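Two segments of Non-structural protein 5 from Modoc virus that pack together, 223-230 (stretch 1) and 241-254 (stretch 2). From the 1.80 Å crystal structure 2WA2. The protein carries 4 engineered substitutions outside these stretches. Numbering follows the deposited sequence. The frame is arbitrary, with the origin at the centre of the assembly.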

ATOM      1  N   ARG A 223      -4.137   9.956  -5.175  1.00 15.02           N
ATOM      2  CA  ARG A 223      -5.233  10.706  -5.799  1.00 14.47           C
ATOM      3  C   ARG A 223      -6.489  10.691  -4.929  1.00 13.91           C
ATOM      4  O   ARG A 223      -6.695   9.787  -4.112  1.00 12.56           O
ATOM      5  N   ASN A 224      -7.350  11.680  -5.116  1.00 13.25           N
ATOM      6  CA  ASN A 224      -8.531  11.768  -4.261  1.00 12.85           C
ATOM      7  C   ASN A 224      -9.535  10.660  -4.564  1.00 12.47           C
ATOM      8  O   ASN A 224     -10.410  10.383  -3.753  1.00 12.03           O
ATOM      9  N   SER A 225      -9.375  10.021  -5.727  1.00 11.89           N
ATOM     10  CA  SER A 225     -10.240   8.904  -6.147  1.00 12.42           C
ATOM     11  C   SER A 225      -9.892   7.559  -5.497  1.00 12.57           C
ATOM     12  O   SER A 225     -10.508   6.531  -5.811  1.00 11.78           O
ATOM     13  N   THR A 226      -8.884   7.549  -4.607  1.00 11.56           N
ATOM     14  CA  THR A 226      -8.626   6.355  -3.807  1.00 12.81           C
ATOM     15  C   THR A 226      -8.463   6.765  -2.343  1.00 12.00           C
ATOM     16  O   THR A 226      -7.861   7.791  -2.081  1.00 12.31           O
ATOM     17  N   HIS A 227      -8.998   5.951  -1.436  1.00 10.97           N
ATOM     18  CA  HIS A 227      -8.860   6.172   0.001  1.00 11.26           C
ATOM     19  C   HIS A 227      -7.665   5.365   0.522  1.00 11.23           C
ATOM     20  O   HIS A 227      -7.534   5.201   1.737  1.00 11.02           O
ATOM     21  N   GLU A 228      -6.786   4.891  -0.385  1.00 10.34           N
ATOM     22  CA  GLU A 228      -5.615   4.052   0.022  1.00 10.41           C
ATOM     23  C   GLU A 228      -4.795   4.727   1.113  1.00  9.98           C
ATOM     24  O   GLU A 228      -4.527   5.930   1.075  1.00 10.23           O
ATOM     25  N   MET A 229      -4.443   3.939   2.109  1.00  9.60           N
ATOM     26  CA  MET A 229      -3.485   4.377   3.129  1.00  9.44           C
ATOM     27  C   MET A 229      -2.431   3.274   3.321  1.00 10.69           C
ATOM     28  O   MET A 229      -2.573   2.156   2.791  1.00 10.30           O
ATOM     29  N   TYR A 230      -1.349   3.587   4.029  1.00 10.80           N
ATOM     30  CA  TYR A 230      -0.217   2.672   4.101  1.00 11.36           C
ATOM     31  C   TYR A 230       0.083   2.282   5.529  1.00 11.76           C
ATOM     32  O   TYR A 230       0.283   3.146   6.377  1.00 12.34           O
ATOM     33  N   GLY A 241      -8.455   7.478  13.886  1.00 18.48           N
ATOM     34  CA  GLY A 241      -8.456   8.931  13.754  1.00 18.10           C
ATOM     35  C   GLY A 241      -7.882   9.439  12.444  1.00 17.28           C
ATOM     36  O   GLY A 241      -8.422  10.359  11.841  1.00 16.82           O
ATOM     37  N   ASN A 242      -6.792   8.819  11.993  1.00 16.31           N
ATOM     38  CA  ASN A 242      -6.184   9.167  10.732  1.00 16.15           C
ATOM     39  C   ASN A 242      -7.103   8.815   9.584  1.00 14.40           C
ATOM     40  O   ASN A 242      -7.228   9.586   8.639  1.00 13.89           O
ATOM     41  N   VAL A 243      -7.734   7.649   9.662  1.00 13.55           N
ATOM     42  CA  VAL A 243      -8.689   7.239   8.592  1.00 13.06           C
ATOM     43  C   VAL A 243      -9.835   8.253   8.473  1.00 13.08           C
ATOM     44  O   VAL A 243     -10.167   8.704   7.391  1.00 12.38           O
ATOM     45  N   THR A 244     -10.402   8.625   9.620  1.00 14.36           N
ATOM     46  CA  THR A 244     -11.535   9.555   9.655  1.00 16.03           C
ATOM     47  C   THR A 244     -11.108  10.918   9.107  1.00 15.71           C
ATOM     48  O   THR A 244     -11.847  11.568   8.357  1.00 15.79           O
ATOM     49  N   ALA A 245      -9.894  11.325   9.443  1.00 15.49           N
ATOM     50  CA  ALA A 245      -9.374  12.598   8.978  1.00 15.49           C
ATOM     51  C   ALA A 245      -9.224  12.619   7.444  1.00 14.86           C
ATOM     52  O   ALA A 245      -9.532  13.606   6.792  1.00 15.19           O
ATOM     53  N   VAL A 246      -8.787  11.495   6.880  1.00 14.09           N
ATOM     54  CA  VAL A 246      -8.695  11.343   5.434  1.00 13.17           C
ATOM     55  C   VAL A 246     -10.095  11.359   4.798  1.00 12.69           C
ATOM     56  O   VAL A 246     -10.304  12.054   3.794  1.00 12.98           O
ATOM     57  N   SER A 247     -11.046  10.629   5.365  1.00 13.78           N
ATOM     58  CA  SER A 247     -12.439  10.703   4.840  1.00 13.26           C
ATOM     59  C   SER A 247     -12.949  12.148   4.812  1.00 12.80           C
ATOM     60  O   SER A 247     -13.491  12.598   3.812  1.00 11.83           O
ATOM     61  N   ARG A 248     -12.760  12.881   5.911  1.00 13.97           N
ATOM     62  CA  ARG A 248     -13.255  14.261   5.974  1.00 14.94           C
ATOM     63  C   ARG A 248     -12.514  15.155   4.972  1.00 14.81           C
ATOM     64  O   ARG A 248     -13.125  15.965   4.302  1.00 15.41           O
ATOM     65  N   GLN A 249     -11.209  14.959   4.817  1.00 14.54           N
ATOM     66  CA  GLN A 249     -10.446  15.693   3.817  1.00 14.55           C
ATOM     67  C   GLN A 249     -10.926  15.439   2.385  1.00 14.28           C
ATOM     68  O   GLN A 249     -11.099  16.378   1.613  1.00 13.13           O
ATOM     69  N   LEU A 250     -11.093  14.161   2.034  1.00 12.81           N
ATOM     70  CA  LEU A 250     -11.513  13.784   0.685  1.00 12.31           C
ATOM     71  C   LEU A 250     -12.937  14.250   0.387  1.00 12.15           C
ATOM     72  O   LEU A 250     -13.222  14.621  -0.726  1.00 12.89           O
ATOM     73  N   LEU A 251     -13.812  14.235   1.389  1.00 13.10           N
ATOM     74  CA  LEU A 251     -15.185  14.770   1.227  1.00 13.24           C
ATOM     75  C   LEU A 251     -15.207  16.275   1.017  1.00 14.05           C
ATOM     76  O   LEU A 251     -15.893  16.749   0.119  1.00 14.01           O
ATOM     77  N   LYS A 252     -14.469  17.011   1.852  1.00 15.29           N
ATOM     78  CA  LYS A 252     -14.316  18.475   1.687  1.00 16.48           C
ATOM     79  C   LYS A 252     -13.790  18.786   0.291  1.00 16.40           C
ATOM     80  O   LYS A 252     -14.241  19.700  -0.345  1.00 14.81           O
ATOM     81  N   ARG A 253     -12.814  18.022  -0.189  1.00 15.42           N
ATOM     82  CA  ARG A 253     -12.294  18.282  -1.525  1.00 17.15           C
ATOM     83  C   ARG A 253     -13.333  18.083  -2.623  1.00 17.91           C
ATOM     84  O   ARG A 253     -13.212  18.644  -3.715  1.00 17.16           O
ATOM     85  N   MET A 254     -14.350  17.280  -2.340  1.00 19.01           N
ATOM     86  CA  MET A 254     -15.377  17.023  -3.338  1.00 22.51           C
ATOM     87  C   MET A 254     -16.433  18.145  -3.302  1.00 24.67           C
ATOM     88  O   MET A 254     -17.116  18.374  -4.292  1.00 26.12           O
TER

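Which side chains of the first stretch reach the helix? Asn224, His227 and Met229 do most of the work, and they meet the helix in order: their CA atoms lie nearest those of Leu250, Val246 and Val243 respectively, so the loop and the start of the strand run against the direction of the helix. Arg223, Ser225, Thr226 and Glu228 point their CA-to-CB bonds away. In the second stretch, Val246, Leu250 and Arg253 point toward the first, spaced four and three residues apart, while Val243 and Ser247 stand sideways and still make contact. The two stretches together bury 456 Å².

How does His227 engage the helix when its CA-to-CB bond points only sideways? Its chi1 of -151° (t) and chi2 of -62° carry the ring over to the helix, where NE2 of His227 lies 2.7 Å from OG of Ser247 in a hydrogen bond that either partner could donate. Ser247 holds chi1 at -59° (m), which places its hydroxyl at the edge of the ring, near the ring plane. The carbonyl O of Val243 also lies near that plane, 3.7 Å from CE1 of His227. Over one face sits CD1 of Leu250, 4.0 Å from CD2 of His227. Val246, with chi1 at 175° (t), brings CG1 obliquely to the ring, 3.6 Å from CE1 of His227, in an off-centre CH-pi contact. The imidazole thus combines a polar anchor at its edge with aliphatic packing.

What does Asn224 gain by pointing into the contact? It belongs to a type I turn from Arg223 to Thr226, closed by a backbone hydrogen bond from N of Thr226 to O of Arg223 (3.2 Å). From there its m rotamer (chi1 -62°, chi2 -38°) directs OD1 toward the helix. Arg253 comes to meet it: after chi1 of -73° (m) its chain is extended, with chi2 and chi3 both t, and NH1 of Arg253 donates to OD1 of Asn224 at 2.8 Å. The acceptor lies at the edge of the guanidinium, near its plane. Leu250, m at chi1 and t at chi2, packs beside this polar pair, with CD2 3.4 Å from OD1 of Asn224, so the amide is flanked by a methyl as well as a charged donor. The amide's ND2 is hydrogen-bonded elsewhere in the structure.

How is the apolar end of the contact filled? Met229 points toward the helix and takes the m, t, p rotamer (-66°, 173°, 69°). The extended chi2 carries the sulfur outward, and the turn at chi3 sets the terminal methyl: SD of Met229 is 3.9 Å from CG2 of Val243, and CE of Met229 is 3.9 Å from CG2 of Val246. The same methyl reaches Asn242, with CE of Met229 4.0 Å from CB of Asn242. Val243 and Val246 both hold chi1 near 180° (t), and each presents CG2 to the methionine and CG1 to His227.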

ATOM      1  CB  ARG A 223      -5.553  10.148  -7.177  1.00 15.72           C
ATOM      2  CG  ARG A 223      -4.427  10.295  -8.202  1.00 19.17           C
ATOM      3  CD  ARG A 223      -5.025   9.992  -9.567  1.00 26.52           C
ATOM      4  NE  ARG A 223      -4.034   9.938 -10.632  1.00 32.27           N
ATOM      5  CZ  ARG A 223      -3.674   8.822 -11.261  1.00 35.05           C
ATOM      6  NH1 ARG A 223      -4.224   7.656 -10.941  1.00 36.44           N
ATOM      7  NH2 ARG A 223      -2.756   8.878 -12.220  1.00 37.11           N
ATOM      8  CB  ASN A 224      -9.218  13.120  -4.398  1.00 13.21           C
ATOM      9  CG  ASN A 224      -8.331  14.297  -3.958  1.00 15.31           C
ATOM     10  OD1 ASN A 224      -7.574  14.207  -2.988  1.00 14.45           O
ATOM     11  ND2 ASN A 224      -8.440  15.410  -4.685  1.00 15.23           N
ATOM     12  CB  SER A 225     -10.142   8.771  -7.678  1.00 12.29           C
ATOM     13  OG  SER A 225      -8.768   8.797  -8.027  1.00 13.54           O
ATOM     14  CB  THR A 226      -7.355   5.592  -4.272  1.00 12.53           C
ATOM     15  OG1 THR A 226      -7.088   4.534  -3.355  1.00 12.57           O
ATOM     16  CG2 THR A 226      -6.112   6.523  -4.370  1.00 14.25           C
ATOM     17  CB  HIS A 227     -10.135   5.713   0.689  1.00 11.02           C
ATOM     18  CG  HIS A 227     -10.456   6.444   1.962  1.00 12.37           C
ATOM     19  ND1 HIS A 227      -9.629   6.423   3.068  1.00 12.21           N
ATOM     20  CD2 HIS A 227     -11.550   7.162   2.317  1.00 11.51           C
ATOM     21  CE1 HIS A 227     -10.193   7.118   4.046  1.00 14.43           C
ATOM     22  NE2 HIS A 227     -11.364   7.568   3.618  1.00 12.19           N
ATOM     23  CB  GLU A 228      -4.685   3.691  -1.154  1.00 10.05           C
ATOM     24  CG  GLU A 228      -3.935   4.919  -1.692  1.00 11.48           C
ATOM     25  CD  GLU A 228      -3.277   4.691  -3.041  1.00 12.75           C
ATOM     26  OE1 GLU A 228      -3.533   3.636  -3.650  1.00 15.48           O
ATOM     27  OE2 GLU A 228      -2.517   5.582  -3.494  1.00 17.78           O
ATOM     28  CB  MET A 229      -4.230   4.726   4.420  1.00  8.69           C
ATOM     29  CG  MET A 229      -5.141   5.946   4.229  1.00  9.56           C
ATOM     30  SD  MET A 229      -6.194   6.283   5.654  1.00 11.24           S
ATOM     31  CE  MET A 229      -4.968   6.834   6.886  1.00  9.48           C
ATOM     32  CB  TYR A 230       1.010   3.216   3.386  1.00 12.84           C
ATOM     33  CG  TYR A 230       0.808   3.121   1.888  1.00 12.16           C
ATOM     34  CD1 TYR A 230       1.228   1.983   1.190  1.00 12.36           C
ATOM     35  CD2 TYR A 230       0.157   4.136   1.191  1.00 12.65           C
ATOM     36  CE1 TYR A 230       1.025   1.872  -0.191  1.00 11.82           C
ATOM     37  CE2 TYR A 230      -0.068   4.025  -0.204  1.00 14.64           C
ATOM     38  CZ  TYR A 230       0.372   2.882  -0.868  1.00 14.89           C
ATOM     39  OH  TYR A 230       0.133   2.736  -2.226  1.00 16.70           O
ATOM     40  CB  ASN A 242      -4.848   8.467  10.549  1.00 17.42           C
ATOM     41  CG  ASN A 242      -3.706   9.405  10.679  1.00 24.27           C
ATOM     42  OD1 ASN A 242      -2.972   9.361  11.678  1.00 29.68           O
ATOM     43  ND2 ASN A 242      -3.554  10.302   9.698  1.00 28.58           N
ATOM     44  CB  VAL A 243      -9.260   5.819   8.856  1.00 12.56           C
ATOM     45  CG1 VAL A 243     -10.401   5.512   7.874  1.00 11.98           C
ATOM     46  CG2 VAL A 243      -8.141   4.779   8.723  1.00 12.13           C
ATOM     47  CB  THR A 244     -12.124   9.678  11.102  1.00 16.29           C
ATOM     48  OG1 THR A 244     -12.728   8.428  11.460  1.00 18.92           O
ATOM     49  CG2 THR A 244     -13.215  10.736  11.134  1.00 19.79           C
ATOM     50  CB  ALA A 245      -8.063  12.896   9.665  1.00 15.86           C
ATOM     51  CB  VAL A 246      -7.892  10.070   5.023  1.00 12.70           C
ATOM     52  CG1 VAL A 246      -7.908   9.865   3.493  1.00 12.47           C
ATOM     53  CG2 VAL A 246      -6.427  10.198   5.499  1.00 12.80           C
ATOM     54  CB  SER A 247     -13.409   9.800   5.619  1.00 12.54           C
ATOM     55  OG  SER A 247     -13.001   8.435   5.566  1.00 11.93           O
ATOM     56  CB  ARG A 248     -13.214  14.786   7.423  1.00 16.18           C
ATOM     57  CG  ARG A 248     -14.210  14.017   8.307  1.00 19.81           C
ATOM     58  CD  ARG A 248     -14.852  14.880   9.422  1.00 26.70           C
ATOM     59  NE  ARG A 248     -15.616  14.080  10.385  1.00 28.24           N
ATOM     60  CZ  ARG A 248     -16.952  13.999  10.436  1.00 29.82           C
ATOM     61  NH1 ARG A 248     -17.727  14.672   9.584  1.00 26.88           N
ATOM     62  NH2 ARG A 248     -17.518  13.227  11.354  1.00 31.97           N
ATOM     63  CB  GLN A 249      -8.970  15.339   3.939  1.00 14.83           C
ATOM     64  CG  GLN A 249      -8.091  15.994   2.904  1.00 18.84           C
ATOM     65  CD  GLN A 249      -6.779  15.240   2.750  1.00 23.36           C
ATOM     66  OE1 GLN A 249      -6.762  14.018   2.533  1.00 27.22           O
ATOM     67  NE2 GLN A 249      -5.687  15.950   2.879  1.00 24.08           N
ATOM     68  CB  LEU A 250     -11.383  12.271   0.464  1.00 11.72           C
ATOM     69  CG  LEU A 250      -9.951  11.710   0.554  1.00 12.02           C
ATOM     70  CD1 LEU A 250      -9.997  10.240   0.239  1.00 10.66           C
ATOM     71  CD2 LEU A 250      -9.018  12.482  -0.424  1.00 10.90           C
ATOM     72  CB  LEU A 251     -16.065  14.416   2.422  1.00 13.10           C
ATOM     73  CG  LEU A 251     -16.397  12.928   2.527  1.00 10.63           C
ATOM     74  CD1 LEU A 251     -17.029  12.620   3.893  1.00 11.72           C
ATOM     75  CD2 LEU A 251     -17.339  12.531   1.395  1.00 12.73           C
ATOM     76  CB  LYS A 252     -13.351  19.058   2.740  1.00 16.70           C
ATOM     77  CG  LYS A 252     -13.013  20.542   2.538  1.00 18.47           C
ATOM     78  CD  LYS A 252     -11.773  20.987   3.356  1.00 19.78           C
ATOM     79  CE  LYS A 252     -11.758  22.522   3.587  1.00 25.61           C
ATOM     80  NZ  LYS A 252     -12.362  22.888   4.946  1.00 29.02           N
ATOM     81  CB  ARG A 253     -11.054  17.445  -1.808  1.00 16.45           C
ATOM     82  CG  ARG A 253      -9.836  17.939  -1.055  1.00 17.68           C
ATOM     83  CD  ARG A 253      -8.620  17.072  -1.305  1.00 16.26           C
ATOM     84  NE  ARG A 253      -7.490  17.529  -0.505  1.00 12.85           N
ATOM     85  CZ  ARG A 253      -6.280  16.994  -0.564  1.00 17.55           C
ATOM     86  NH1 ARG A 253      -6.033  15.960  -1.368  1.00 14.46           N
ATOM     87  NH2 ARG A 253      -5.314  17.487   0.189  1.00 19.23           N
ATOM     88  CB  MET A 254     -15.980  15.620  -3.155  1.00 21.27           C
ATOM     89  CG  MET A 254     -16.342  14.887  -4.446  1.00 22.32           C
ATOM     90  SD  MET A 254     -17.308  13.391  -4.115  1.00 24.73           S
ATOM     91  CE  MET A 254     -17.075  13.356  -2.343  1.00 19.31           C
TER